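Side-chain contacts in nine-heme cytochrome c (Desulfovibrio desulfuricans, PDB 1OFW), which carries electrons through nine covalently bound hemes and may form part of a transmembrane redox complex that passes electrons to the cytoplasm for sulfate reduction: residues A[46-51]-A[90-95]; A[166-171]-A[213-218]; A[228-233]-A[243-248]. One frame throughout, in Å; residues are numbered along the deposited sequence. Where two conformers were deposited one is given.

How the contacts relate
The three contacts follow one another along the chain, each closing before the next opens. Contact 1 holds an axial histidine of heme 1, contact 2 one of heme 4, and contact 3 both ligands of heme 7 and one of heme 6. Contact 1 lies on helix 47-50 and the loop leading to helix 97-107; contact 3 lies in the long connection between helices 212-217 and 259-273. The centres of contact 1 and contact 3 are about 41 Å apart, on opposite sides of the chain's centre. They thus belong to the two class III cytochrome c regions, while contact 2, on helix 212-217, sits at heme 4, the extra heme placed asymmetrically between the two tetraheme clusters.

Contact 1 of 3, residues A[46-51]-A[90-95]; sequences NCETCH and KGNTPV. With HEC (heme c), chain C.
Val95 lays its CG2 methyl against the short helix 47-50, reaching Thr49 O at 3.4 Å and Cys50 CA at 4.0 Å. That methyl sits between the backbone N and the carbonyl carbon of its own residue, while CG1 (chi1 -60°) is turned to the Thr49 side and faces the Thr49 methyl CG2 at a looser distance. The helix thus offers Val95 mainly backbone, because the CB atoms of Thr49 and Cys50 point away.

Asn92 makes the second touch, at the exposed Glu48. Its ND2 reaches Glu48 OE1 at 3.4 Å, a weak hydrogen bond; the two side chains cross at about a right angle, with amide and carboxylate planes 60° apart. The firmer tie of this amide is to the backbone O of His52, so Glu48 is a secondary partner. Between these two points water fills in: water 1 donates to Thr49 O, and water 2 donates to Cys50 O while accepting from Val95 N at 2.9 Å.

The helix belongs to a CXXCH heme-binding motif. Cys47 and Cys50 are joined through SG to the vinyl-derived carbons CAB and CAC of heme 1. His51 NE2 binds the heme iron FE at 2.0 Å, and His37 is the other axial ligand.

Val95 and Pro94 also touch further heme groups. The contact lays the loop between helices 76-81 and 97-107 against helix 47-50, just ahead of the helix that carries the heme 3 cysteines, Cys97 and Cys100.

Contact 2 of 3, residues A[166-171]-A[213-218]; sequences QKTVEP and LAQAFH. With HEC (heme c), chain F.
Thr168 rests its CG2 methyl on Gln215, 3.5 Å from CB and equally close to the backbone O of that residue. With the methyl opposite the backbone N and OG1 beside it (chi1 -52°), the apolar branch of the threonine is the one that meets the helix. The two side chains cross obliquely, and Gln215, extended beyond CG, sends its amide on to Lys209 O.

Water makes the polar link. Water 3 accepts from Val169 N and donates to Gln215 O, both at 2.8 Å, while water 4 lies 2.6 Å from Val169 O and 2.9 Å from Gln215 O, with more acceptors around it than it has protons to give. The Gln215 carbonyl, near the end of the helix, is thereby linked through water to an irregular loop.

The other side of the helix serves heme 4. His218, the first residue to leave helical geometry, binds the iron through NE2 at 2.0 Å, with His115 as the second axial ligand. Phe217 CB lies 3.4 Å from pyrrole carbon C2A, and one face of its ring covers methyl CMA.

Helix 212-217 is thus set between heme 4 and the loop from helix 152-164 to strand 181-183, with Ala216 and Phe217 touching helix 124-130 and Leu213 touching helix 97-107.

Contact 3 of 3, residues A[228-233]-A[243-248]; sequences CHHRSP and SCHTKE. With HEC (heme c), chain I.
His230 and His245 meet only through an iron atom: their NE2 atoms stand 4.0 Å apart, on either side of heme 7, and each binds the metal at 2.0 Å. Both rings point at the iron with an edge, each NE2 lying near the plane of the other ring. His230 gets there by an uncommon torsion, its CG placed between backbone N and carbonyl carbon (chi1 58°).

Cys244 holds the same heme covalently, its SG joined to CAC, and with Cys241 and His245 it completes the CXXCH motif. The ND1 of His245 is bonded to Pro257 O, which helps set the rotation of the ring.

Arg231 adds a polar hold. Its chain, extended from CG to NE, runs over the face of pyrrole D, CD 3.4 Å from C2D, and one face of the guanidinium lies over CBD of a propionate. NH1 donates to O2A of the other propionate at 3.0 Å in a nearly straight bond (176°), and NH2 to O1A at 2.8 Å. NH1 also lies over the centre of the His230 ring.

Two histidine ligands imply a low-spin, six-coordinate iron suited to electron transfer, while the guanidinium would be expected to favour a deprotonated propionate and so influence the heme's potential.

Contact 1 of 3, residues A[46-51]-A[90-95]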
loop_
_atom_site.group_PDB
_atom_site.type_symbol
_atom_site.label_atom_id
_atom_site.label_comp_id
_atom_site.label_asym_id
_atom_site.label_seq_id
_atom_site.Cartn_x
_atom_site.Cartn_y
_atom_site.Cartn_z
ATOM N N ASN A 46 11.556 -3.306 -17.492
ATOM C CA ASN A 46 11.650 -4.629 -18.075
ATOM C C ASN A 46 10.303 -5.323 -18.116
ATOM O O ASN A 46 9.744 -5.595 -17.056
ATOM C CB ASN A 46 12.634 -5.473 -17.238
ATOM C CG ASN A 46 13.012 -6.790 -17.864
ATOM O OD1 ASN A 46 12.260 -7.457 -18.569
ATOM N ND2 ASN A 46 14.255 -7.234 -17.622
ATOM N N CYS A 47 9.800 -5.605 -19.303
ATOM C CA CYS A 47 8.549 -6.325 -19.458
ATOM C C CYS A 47 8.538 -7.624 -18.670
ATOM O O CYS A 47 7.492 -8.001 -18.102
ATOM C CB CYS A 47 8.298 -6.667 -20.923
ATOM S SG CYS A 47 8.396 -5.318 -22.077
ATOM N N GLU A 48 9.694 -8.291 -18.651
ATOM C CA GLU A 48 9.748 -9.616 -18.047
ATOM C C GLU A 48 9.762 -9.618 -16.538
ATOM O O GLU A 48 9.636 -10.679 -15.947
ATOM C CB GLU A 48 11.010 -10.404 -18.523
ATOM C CG GLU A 48 10.832 -10.812 -19.978
ATOM C CD GLU A 48 11.867 -11.842 -20.425
ATOM O OE1 GLU A 48 12.518 -12.484 -19.567
ATOM O OE2 GLU A 48 11.965 -11.955 -21.665
ATOM N N THR A 49 9.927 -8.448 -15.932
ATOM C CA THR A 49 9.774 -8.383 -14.478
ATOM C C THR A 49 8.410 -8.936 -14.126
ATOM O O THR A 49 8.221 -9.757 -13.219
ATOM C CB THR A 49 9.934 -6.943 -14.011
ATOM O OG1 THR A 49 11.317 -6.538 -14.169
ATOM C CG2 THR A 49 9.604 -6.850 -12.545
ATOM N N CYS A 50 7.378 -8.495 -14.855
ATOM C CA CYS A 50 6.027 -8.974 -14.650
ATOM C C CYS A 50 5.708 -10.219 -15.469
ATOM O O CYS A 50 5.213 -11.197 -14.908
ATOM C CB CYS A 50 5.060 -7.841 -14.998
ATOM S SG CYS A 50 5.336 -6.405 -13.932
ATOM N N HIS A 51 5.978 -10.128 -16.774
ATOM C CA HIS A 51 5.688 -11.261 -17.644
ATOM C C HIS A 51 6.851 -12.248 -17.546
ATOM O O HIS A 51 7.668 -12.371 -18.457
ATOM C CB HIS A 51 5.457 -10.797 -19.085
ATOM C CG HIS A 51 4.308 -9.838 -19.221
ATOM N ND1 HIS A 51 3.013 -10.266 -19.225
ATOM C CD2 HIS A 51 4.273 -8.486 -19.377
ATOM C CE1 HIS A 51 2.225 -9.210 -19.372
ATOM N NE2 HIS A 51 2.949 -8.127 -19.460
ATOM N N LYS A 90 17.567 -20.133 -10.598
ATOM C CA LYS A 90 17.692 -19.960 -12.024
ATOM C C LYS A 90 16.429 -19.345 -12.623
ATOM O O LYS A 90 15.297 -19.709 -12.312
ATOM C CB LYS A 90 17.978 -21.327 -12.659
ATOM N N GLY A 91 16.663 -18.373 -13.494
ATOM C CA GLY A 91 15.598 -17.707 -14.215
ATOM C C GLY A 91 14.953 -16.579 -13.433
ATOM O O GLY A 91 15.526 -16.149 -12.434
ATOM N N ASN A 92 13.786 -16.120 -13.892
ATOM C CA ASN A 92 13.102 -15.029 -13.209
ATOM C C ASN A 92 12.448 -15.496 -11.916
ATOM O O ASN A 92 11.949 -16.610 -11.787
ATOM C CB ASN A 92 12.049 -14.376 -14.108
ATOM C CG ASN A 92 12.700 -13.936 -15.408
ATOM O OD1 ASN A 92 13.893 -13.625 -15.394
ATOM N ND2 ASN A 92 11.979 -13.905 -16.517
ATOM N N THR A 93 12.495 -14.570 -10.968
ATOM C CA THR A 93 11.653 -14.616 -9.795
ATOM C C THR A 93 10.357 -13.838 -10.078
ATOM O O THR A 93 10.442 -12.645 -10.301
ATOM C CB THR A 93 12.304 -13.943 -8.573
ATOM O OG1 THR A 93 13.581 -14.548 -8.365
ATOM C CG2 THR A 93 11.512 -14.153 -7.285
ATOM N N PRO A 94 9.236 -14.515 -10.057
ATOM C CA PRO A 94 7.973 -13.788 -10.297
ATOM C C PRO A 94 7.731 -12.719 -9.238
ATOM O O PRO A 94 8.232 -12.711 -8.124
ATOM C CB PRO A 94 6.903 -14.871 -10.217
ATOM C CG PRO A 94 7.638 -16.141 -10.506
ATOM C CD PRO A 94 8.964 -15.940 -9.860
ATOM N N VAL A 95 6.901 -11.772 -9.699
ATOM C CA VAL A 95 6.314 -10.770 -8.812
ATOM C C VAL A 95 4.803 -10.935 -8.878
ATOM O O VAL A 95 4.174 -11.351 -9.837
ATOM C CB VAL A 95 6.688 -9.338 -9.218
ATOM C CG1 VAL A 95 8.218 -9.167 -9.183
ATOM C CG2 VAL A 95 6.176 -9.001 -10.609
HETATM FE FE HEC C . 2.133 -6.294 -19.674
HETATM C CHA HEC C . -1.039 -7.423 -20.156
HETATM C CHB HEC C . 2.804 -6.645 -23.015
HETATM C CHC HEC C . 5.087 -4.675 -19.248
HETATM C CHD HEC C . 1.693 -6.432 -16.285
HETATM N NA HEC C . 1.102 -6.917 -21.248
HETATM C C1A HEC C . -0.217 -7.312 -21.258
HETATM C C2A HEC C . -0.601 -7.653 -22.624
HETATM C C3A HEC C . 0.467 -7.448 -23.404
HETATM C C4A HEC C . 1.549 -6.984 -22.564
HETATM C CMA HEC C . 0.639 -7.635 -24.927
HETATM C CAA HEC C . -1.982 -8.190 -23.055
HETATM C CBA HEC C . -1.862 -9.732 -23.033
HETATM C CGA HEC C . -3.128 -10.530 -23.190
HETATM O O1A HEC C . -4.234 -10.078 -22.832
HETATM O O2A HEC C . -2.990 -11.673 -23.708
HETATM N NB HEC C . 3.651 -5.817 -20.876
HETATM C C1B HEC C . 3.775 -6.060 -22.244
HETATM C C2B HEC C . 5.069 -5.585 -22.701
HETATM C C3B HEC C . 5.681 -4.976 -21.670
HETATM C C4B HEC C . 4.781 -5.134 -20.520
HETATM C CMB HEC C . 5.577 -5.764 -24.153
HETATM C CAB HEC C . 7.015 -4.243 -21.589
HETATM C CBB HEC C . 7.079 -3.024 -22.517
HETATM N NC HEC C . 3.172 -5.691 -18.091
HETATM C C1C HEC C . 4.367 -5.036 -18.122
HETATM C C2C HEC C . 4.808 -4.757 -16.779
HETATM C C3C HEC C . 3.895 -5.278 -15.943
HETATM C C4C HEC C . 2.849 -5.853 -16.747
HETATM C CMC HEC C . 6.136 -4.050 -16.430
HETATM C CAC HEC C . 3.908 -5.377 -14.414
HETATM C CBC HEC C . 4.060 -4.040 -13.680
HETATM N ND HEC C . 0.658 -6.869 -18.466
HETATM C C1D HEC C . 0.645 -6.848 -17.083
HETATM C C2D HEC C . -0.632 -7.282 -16.603
HETATM C C3D HEC C . -1.433 -7.480 -17.666
HETATM C C4D HEC C . -0.600 -7.252 -18.846
HETATM C CMD HEC C . -0.952 -7.431 -15.086
HETATM C CAD HEC C . -2.915 -7.851 -17.695
HETATM C CBD HEC C . -3.165 -9.349 -17.974
HETATM C CGD HEC C . -4.697 -9.604 -18.037
HETATM O O1D HEC C . -5.096 -10.526 -17.300
HETATM O O2D HEC C . -5.432 -8.939 -18.784
HETATM O O HOH W 1 10.220 -11.892 -12.706
HETATM O O HOH W 2 5.512 -12.078 -12.236
#

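Contact 2 of 3, residues A[166-171]-A[213-218]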
loop_
_atom_site.group_PDB
_atom_site.type_symbol
_atom_site.label_atom_id
_atom_site.label_comp_id
_atom_site.label_asym_id
_atom_site.label_seq_id
_atom_site.Cartn_x
_atom_site.Cartn_y
_atom_site.Cartn_z
ATOM N N GLN A 166 -11.644 7.887 -11.882
ATOM C CA GLN A 166 -10.884 7.676 -10.646
ATOM C C GLN A 166 -10.496 9.030 -10.069
ATOM O O GLN A 166 -10.151 9.966 -10.787
ATOM C CB GLN A 166 -9.642 6.843 -10.884
ATOM C CG GLN A 166 -9.948 5.349 -10.977
ATOM C CD GLN A 166 -8.737 4.594 -11.491
ATOM O OE1 GLN A 166 -7.728 5.209 -11.849
ATOM N NE2 GLN A 166 -8.911 3.292 -11.573
ATOM N N LYS A 167 -10.561 9.076 -8.749
ATOM C CA LYS A 167 -10.214 10.288 -8.027
ATOM C C LYS A 167 -9.294 9.895 -6.862
ATOM O O LYS A 167 -9.510 8.857 -6.261
ATOM C CB LYS A 167 -11.476 11.001 -7.533
ATOM C CG LYS A 167 -12.199 11.757 -8.631
ATOM C CD LYS A 167 -13.350 12.613 -8.146
ATOM C CE LYS A 167 -13.430 12.763 -6.633
ATOM N NZ LYS A 167 -12.544 13.860 -6.111
ATOM N N THR A 168 -8.278 10.704 -6.646
ATOM C CA THR A 168 -7.340 10.512 -5.560
ATOM C C THR A 168 -7.827 11.289 -4.333
ATOM O O THR A 168 -8.315 12.401 -4.510
ATOM C CB THR A 168 -5.958 11.036 -5.968
ATOM O OG1 THR A 168 -5.686 10.406 -7.218
ATOM C CG2 THR A 168 -4.901 10.650 -4.956
ATOM N N VAL A 169 -7.706 10.669 -3.178
ATOM C CA VAL A 169 -8.169 11.334 -1.952
ATOM C C VAL A 169 -7.090 12.285 -1.476
ATOM O O VAL A 169 -5.948 11.848 -1.413
ATOM C CB VAL A 169 -8.507 10.272 -0.893
ATOM C CG1 VAL A 169 -9.072 10.844 0.400
ATOM C CG2 VAL A 169 -9.502 9.284 -1.499
ATOM N N GLU A 170 -7.414 13.523 -1.181
ATOM C CA GLU A 170 -6.437 14.515 -0.736
ATOM C C GLU A 170 -6.127 14.284 0.741
ATOM O O GLU A 170 -7.055 14.193 1.509
ATOM C CB GLU A 170 -6.962 15.945 -0.939
ATOM C CG GLU A 170 -6.447 16.638 -2.188
ATOM C CD GLU A 170 -5.045 16.156 -2.524
ATOM O OE1 GLU A 170 -4.934 15.159 -3.270
ATOM O OE2 GLU A 170 -4.054 16.749 -2.046
ATOM N N PRO A 171 -4.881 14.176 1.141
ATOM C CA PRO A 171 -4.560 14.029 2.569
ATOM C C PRO A 171 -4.875 15.321 3.312
ATOM O O PRO A 171 -4.782 16.424 2.771
ATOM C CB PRO A 171 -3.054 13.814 2.569
ATOM C CG PRO A 171 -2.597 14.443 1.298
ATOM C CD PRO A 171 -3.692 14.160 0.294
ATOM N N LEU A 213 1.596 5.583 -6.719
ATOM C CA LEU A 213 1.268 4.418 -5.893
ATOM C C LEU A 213 0.796 4.833 -4.499
ATOM O O LEU A 213 -0.248 4.387 -3.968
ATOM C CB LEU A 213 2.487 3.497 -5.865
ATOM C CG LEU A 213 2.342 2.237 -5.030
ATOM C CD1 LEU A 213 1.171 1.371 -5.484
ATOM C CD2 LEU A 213 3.659 1.469 -5.062
ATOM N N ALA A 214 1.567 5.733 -3.899
ATOM C CA ALA A 214 1.178 6.260 -2.591
ATOM C C ALA A 214 -0.181 6.899 -2.665
ATOM O O ALA A 214 -1.052 6.662 -1.812
ATOM C CB ALA A 214 2.230 7.246 -2.102
ATOM N N GLN A 215 -0.405 7.749 -3.665
ATOM C CA GLN A 215 -1.677 8.451 -3.787
ATOM C C GLN A 215 -2.885 7.537 -3.826
ATOM O O GLN A 215 -3.949 7.780 -3.269
ATOM C CB GLN A 215 -1.682 9.295 -5.082
ATOM C CG GLN A 215 -0.867 10.583 -4.968
ATOM C CD GLN A 215 -0.751 11.242 -6.347
ATOM O OE1 GLN A 215 -1.065 10.682 -7.393
ATOM N NE2 GLN A 215 -0.230 12.450 -6.360
ATOM N N ALA A 216 -2.769 6.400 -4.539
ATOM C CA ALA A 216 -3.826 5.434 -4.652
ATOM C C ALA A 216 -4.163 4.702 -3.369
ATOM O O ALA A 216 -5.331 4.493 -3.081
ATOM C CB ALA A 216 -3.444 4.344 -5.675
ATOM N N PHE A 217 -3.134 4.309 -2.617
ATOM C CA PHE A 217 -3.360 3.481 -1.420
ATOM C C PHE A 217 -3.545 4.330 -0.160
ATOM O O PHE A 217 -4.158 3.831 0.787
ATOM C CB PHE A 217 -2.235 2.453 -1.239
ATOM C CG PHE A 217 -2.437 1.305 -2.239
ATOM C CD1 PHE A 217 -1.862 1.327 -3.485
ATOM C CD2 PHE A 217 -3.236 0.256 -1.860
ATOM C CE1 PHE A 217 -2.121 0.255 -4.353
ATOM C CE2 PHE A 217 -3.455 -0.814 -2.694
ATOM C CZ PHE A 217 -2.863 -0.820 -3.932
ATOM N N HIS A 218 -3.081 5.565 -0.178
ATOM C CA HIS A 218 -3.307 6.502 0.954
ATOM C C HIS A 218 -4.659 7.131 0.712
ATOM O O HIS A 218 -4.771 8.276 0.264
ATOM C CB HIS A 218 -2.186 7.515 0.995
ATOM C CG HIS A 218 -0.818 6.968 1.240
ATOM N ND1 HIS A 218 0.298 7.713 1.010
ATOM C CD2 HIS A 218 -0.326 5.782 1.672
ATOM C CE1 HIS A 218 1.399 7.034 1.301
ATOM N NE2 HIS A 218 1.021 5.826 1.708
HETATM FE FE HEC F . 2.292 4.428 2.451
HETATM C CHA HEC F . -0.422 2.390 3.115
HETATM C CHB HEC F . 2.669 2.911 -0.566
HETATM C CHC HEC F . 4.891 6.499 1.713
HETATM C CHD HEC F . 1.981 5.841 5.533
HETATM N NA HEC F . 1.330 2.969 1.487
HETATM C C1A HEC F . 0.275 2.211 1.928
HETATM C C2A HEC F . -0.019 1.146 0.996
HETATM C C3A HEC F . 0.857 1.272 -0.036
HETATM C C4A HEC F . 1.674 2.434 0.253
HETATM C CMA HEC F . 1.002 0.372 -1.270
HETATM C CAA HEC F . -1.104 0.098 1.205
HETATM C CBA HEC F . -0.663 -0.947 2.281
HETATM C CGA HEC F . 0.314 -1.931 1.691
HETATM O O1A HEC F . 0.011 -2.522 0.633
HETATM O O2A HEC F . 1.421 -2.129 2.225
HETATM N NB HEC F . 3.531 4.658 0.889
HETATM C C1B HEC F . 3.563 3.921 -0.280
HETATM C C2B HEC F . 4.653 4.327 -1.123
HETATM C C3B HEC F . 5.295 5.325 -0.487
HETATM C C4B HEC F . 4.574 5.541 0.770
HETATM C CMB HEC F . 4.946 3.639 -2.484
HETATM C CAB HEC F . 6.536 6.112 -0.915
HETATM C CBB HEC F . 6.344 6.854 -2.245
HETATM N NC HEC F . 3.262 5.855 3.453
HETATM C C1C HEC F . 4.289 6.631 2.940
HETATM C C2C HEC F . 4.662 7.646 3.927
HETATM C C3C HEC F . 3.886 7.438 5.008
HETATM C C4C HEC F . 2.973 6.343 4.713
HETATM C CMC HEC F . 5.758 8.698 3.712
HETATM C CAC HEC F . 3.950 8.154 6.369
HETATM C CBC HEC F . 3.681 9.677 6.295
HETATM N ND HEC F . 1.085 4.108 4.005
HETATM C C1D HEC F . 1.091 4.841 5.205
HETATM C C2D HEC F . 0.003 4.381 6.045
HETATM C C3D HEC F . -0.674 3.434 5.382
HETATM C C4D HEC F . -0.005 3.270 4.112
HETATM C CMD HEC F . -0.279 4.956 7.439
HETATM C CAD HEC F . -1.948 2.675 5.797
HETATM C CBD HEC F . -1.662 1.190 6.168
HETATM C CGD HEC F . -3.006 0.413 6.166
HETATM O O1D HEC F . -3.777 0.618 7.103
HETATM O O2D HEC F . -3.285 -0.373 5.235
HETATM O O HOH W 3 -6.689 8.034 -2.942
HETATM O O HOH W 4 -3.916 10.336 -1.971
#

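Contact 3 of 3, residues A[228-233]-A[243-248]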
loop_
_atom_site.group_PDB
_atom_site.type_symbol
_atom_site.label_atom_id
_atom_site.label_comp_id
_atom_site.label_asym_id
_atom_site.label_seq_id
_atom_site.Cartn_x
_atom_site.Cartn_y
_atom_site.Cartn_z
ATOM N N CYS A 228 1.578 6.850 12.913
ATOM C CA CYS A 228 1.990 6.895 14.303
ATOM C C CYS A 228 0.839 6.633 15.247
ATOM O O CYS A 228 0.995 5.850 16.187
ATOM C CB CYS A 228 2.648 8.259 14.564
ATOM S SG CYS A 228 4.040 8.597 13.461
ATOM N N HIS A 229 -0.302 7.254 14.973
ATOM C CA HIS A 229 -1.530 7.063 15.746
ATOM C C HIS A 229 -2.250 5.819 15.239
ATOM O O HIS A 229 -3.291 5.858 14.608
ATOM C CB HIS A 229 -2.410 8.309 15.672
ATOM C CG HIS A 229 -1.755 9.580 16.078
ATOM N ND1 HIS A 229 -1.508 9.799 17.393
ATOM C CD2 HIS A 229 -1.280 10.663 15.413
ATOM C CE1 HIS A 229 -0.897 10.983 17.545
ATOM N NE2 HIS A 229 -0.771 11.539 16.340
ATOM N N HIS A 230 -1.655 4.686 15.549
ATOM C CA HIS A 230 -2.155 3.429 15.021
ATOM C C HIS A 230 -3.250 2.803 15.914
ATOM O O HIS A 230 -3.380 3.165 17.076
ATOM C CB HIS A 230 -1.015 2.435 14.836
ATOM C CG HIS A 230 -0.234 2.127 16.088
ATOM N ND1 HIS A 230 1.141 1.990 15.990
ATOM C CD2 HIS A 230 -0.468 1.960 17.398
ATOM C CE1 HIS A 230 1.646 1.735 17.187
ATOM N NE2 HIS A 230 0.680 1.696 18.081
ATOM N N ARG A 231 -3.951 1.828 15.352
ATOM C CA ARG A 231 -4.874 0.959 16.068
ATOM C C ARG A 231 -6.000 1.741 16.736
ATOM O O ARG A 231 -6.561 1.297 17.743
ATOM C CB ARG A 231 -4.122 0.048 17.041
ATOM C CG ARG A 231 -3.035 -0.758 16.314
ATOM C CD ARG A 231 -2.175 -1.596 17.232
ATOM N NE ARG A 231 -1.286 -2.530 16.520
ATOM C CZ ARG A 231 -0.004 -2.339 16.239
ATOM N NH1 ARG A 231 0.664 -1.228 16.572
ATOM N NH2 ARG A 231 0.720 -3.256 15.586
ATOM N N SER A 232 -6.367 2.872 16.163
ATOM C CA SER A 232 -7.540 3.613 16.627
ATOM C C SER A 232 -8.183 4.285 15.417
ATOM O O SER A 232 -7.530 4.406 14.378
ATOM C CB SER A 232 -7.180 4.601 17.704
ATOM O OG SER A 232 -6.498 5.730 17.246
ATOM N N PRO A 233 -9.449 4.631 15.501
ATOM C CA PRO A 233 -10.112 5.167 14.303
ATOM C C PRO A 233 -9.427 6.400 13.795
ATOM O O PRO A 233 -8.843 7.212 14.514
ATOM C CB PRO A 233 -11.494 5.517 14.827
ATOM C CG PRO A 233 -11.722 4.585 15.979
ATOM C CD PRO A 233 -10.353 4.519 16.649
ATOM N N SER A 243 -2.511 6.228 26.570
ATOM C CA SER A 243 -3.790 5.604 26.897
ATOM C C SER A 243 -3.733 4.097 26.735
ATOM O O SER A 243 -4.474 3.341 27.390
ATOM C CB SER A 243 -4.917 6.095 25.984
ATOM O OG SER A 243 -5.377 7.372 26.288
ATOM N N CYS A 244 -2.870 3.607 25.841
ATOM C CA CYS A 244 -2.719 2.211 25.540
ATOM C C CYS A 244 -1.384 1.617 26.013
ATOM O O CYS A 244 -1.349 0.406 26.261
ATOM C CB CYS A 244 -2.879 1.970 24.035
ATOM S SG CYS A 244 -4.551 2.353 23.460
ATOM N N HIS A 245 -0.353 2.445 26.091
ATOM C CA HIS A 245 0.975 2.031 26.494
ATOM C C HIS A 245 1.271 2.522 27.910
ATOM O O HIS A 245 1.418 3.715 28.136
ATOM C CB HIS A 245 2.002 2.566 25.466
ATOM C CG HIS A 245 1.842 1.962 24.115
ATOM N ND1 HIS A 245 2.336 0.740 23.791
ATOM C CD2 HIS A 245 1.203 2.400 22.999
ATOM C CE1 HIS A 245 2.018 0.458 22.530
ATOM N NE2 HIS A 245 1.331 1.455 22.017
ATOM N N THR A 246 1.298 1.557 28.834
ATOM C CA THR A 246 1.471 1.916 30.241
ATOM C C THR A 246 2.917 2.287 30.509
ATOM O O THR A 246 3.801 1.833 29.797
ATOM C CB THR A 246 1.036 0.725 31.114
ATOM O OG1 THR A 246 1.751 -0.472 30.755
ATOM C CG2 THR A 246 -0.440 0.467 30.840
ATOM N N LYS A 247 3.133 3.118 31.528
ATOM C CA LYS A 247 4.511 3.450 31.908
ATOM C C LYS A 247 5.292 2.215 32.350
ATOM O O LYS A 247 6.442 2.025 31.963
ATOM C CB LYS A 247 4.477 4.527 32.987
ATOM C CG LYS A 247 5.881 4.818 33.550
ATOM C CD LYS A 247 5.718 5.755 34.738
ATOM C CE LYS A 247 6.959 5.804 35.633
ATOM N NZ LYS A 247 6.851 4.804 36.721
ATOM N N GLU A 248 4.729 1.331 33.125
ATOM C CA GLU A 248 5.273 0.083 33.584
ATOM C C GLU A 248 4.849 -1.132 32.768
ATOM O O GLU A 248 3.928 -1.143 31.956
ATOM C CB GLU A 248 4.856 -0.126 35.073
ATOM C CG GLU A 248 5.268 1.086 35.924
ATOM C CD GLU A 248 6.788 1.085 36.108
ATOM O OE1 GLU A 248 7.262 0.025 36.570
ATOM O OE2 GLU A 248 7.487 2.078 35.838
HETATM FE FE HEC I . 0.936 1.536 20.065
HETATM C CHA HEC I . 2.299 -1.623 19.617
HETATM C CHB HEC I . 4.028 2.895 19.729
HETATM C CHC HEC I . -0.448 4.663 20.308
HETATM C CHD HEC I . -2.099 0.109 20.753
HETATM N NA HEC I . 2.750 0.782 19.688
HETATM C C1A HEC I . 3.114 -0.521 19.469
HETATM C C2A HEC I . 4.519 -0.577 19.098
HETATM C C3A HEC I . 4.988 0.680 19.122
HETATM C C4A HEC I . 3.918 1.538 19.545
HETATM C CMA HEC I . 6.403 1.159 18.775
HETATM C CAA HEC I . 5.287 -1.869 18.769
HETATM C CBA HEC I . 5.361 -1.962 17.221
HETATM C CGA HEC I . 4.018 -1.955 16.523
HETATM O O1A HEC I . 3.385 -3.037 16.515
HETATM O O2A HEC I . 3.588 -0.909 15.999
HETATM N NB HEC I . 1.640 3.400 20.087
HETATM C C1B HEC I . 2.973 3.770 19.955
HETATM C C2B HEC I . 3.073 5.205 20.058
HETATM C C3B HEC I . 1.824 5.695 20.106
HETATM C C4B HEC I . 0.923 4.572 20.167
HETATM C CMB HEC I . 4.418 5.951 20.092
HETATM C CAB HEC I . 1.343 7.128 20.143
HETATM C CBB HEC I . 1.651 7.936 18.862
HETATM N NC HEC I . -0.914 2.218 20.435
HETATM C C1C HEC I . -1.284 3.543 20.516
HETATM C C2C HEC I . -2.672 3.642 20.942
HETATM C C3C HEC I . -3.104 2.393 21.117
HETATM C C4C HEC I . -2.054 1.487 20.773
HETATM C CMC HEC I . -3.391 4.949 21.239
HETATM C CAC HEC I . -4.446 1.889 21.694
HETATM C CBC HEC I . -5.669 2.537 21.002
HETATM N ND HEC I . 0.221 -0.333 20.099
HETATM C C1D HEC I . -1.055 -0.725 20.456
HETATM C C2D HEC I . -1.134 -2.167 20.426
HETATM C C3D HEC I . 0.082 -2.652 20.139
HETATM C C4D HEC I . 0.944 -1.506 19.931
HETATM C CMD HEC I . -2.440 -2.939 20.695
HETATM C CAD HEC I . 0.577 -4.095 20.062
HETATM C CBD HEC I . 0.436 -4.675 18.633
HETATM C CGD HEC I . 0.926 -6.124 18.660
HETATM O O1D HEC I . 0.409 -6.853 19.526
HETATM O O2D HEC I . 1.805 -6.507 17.864
#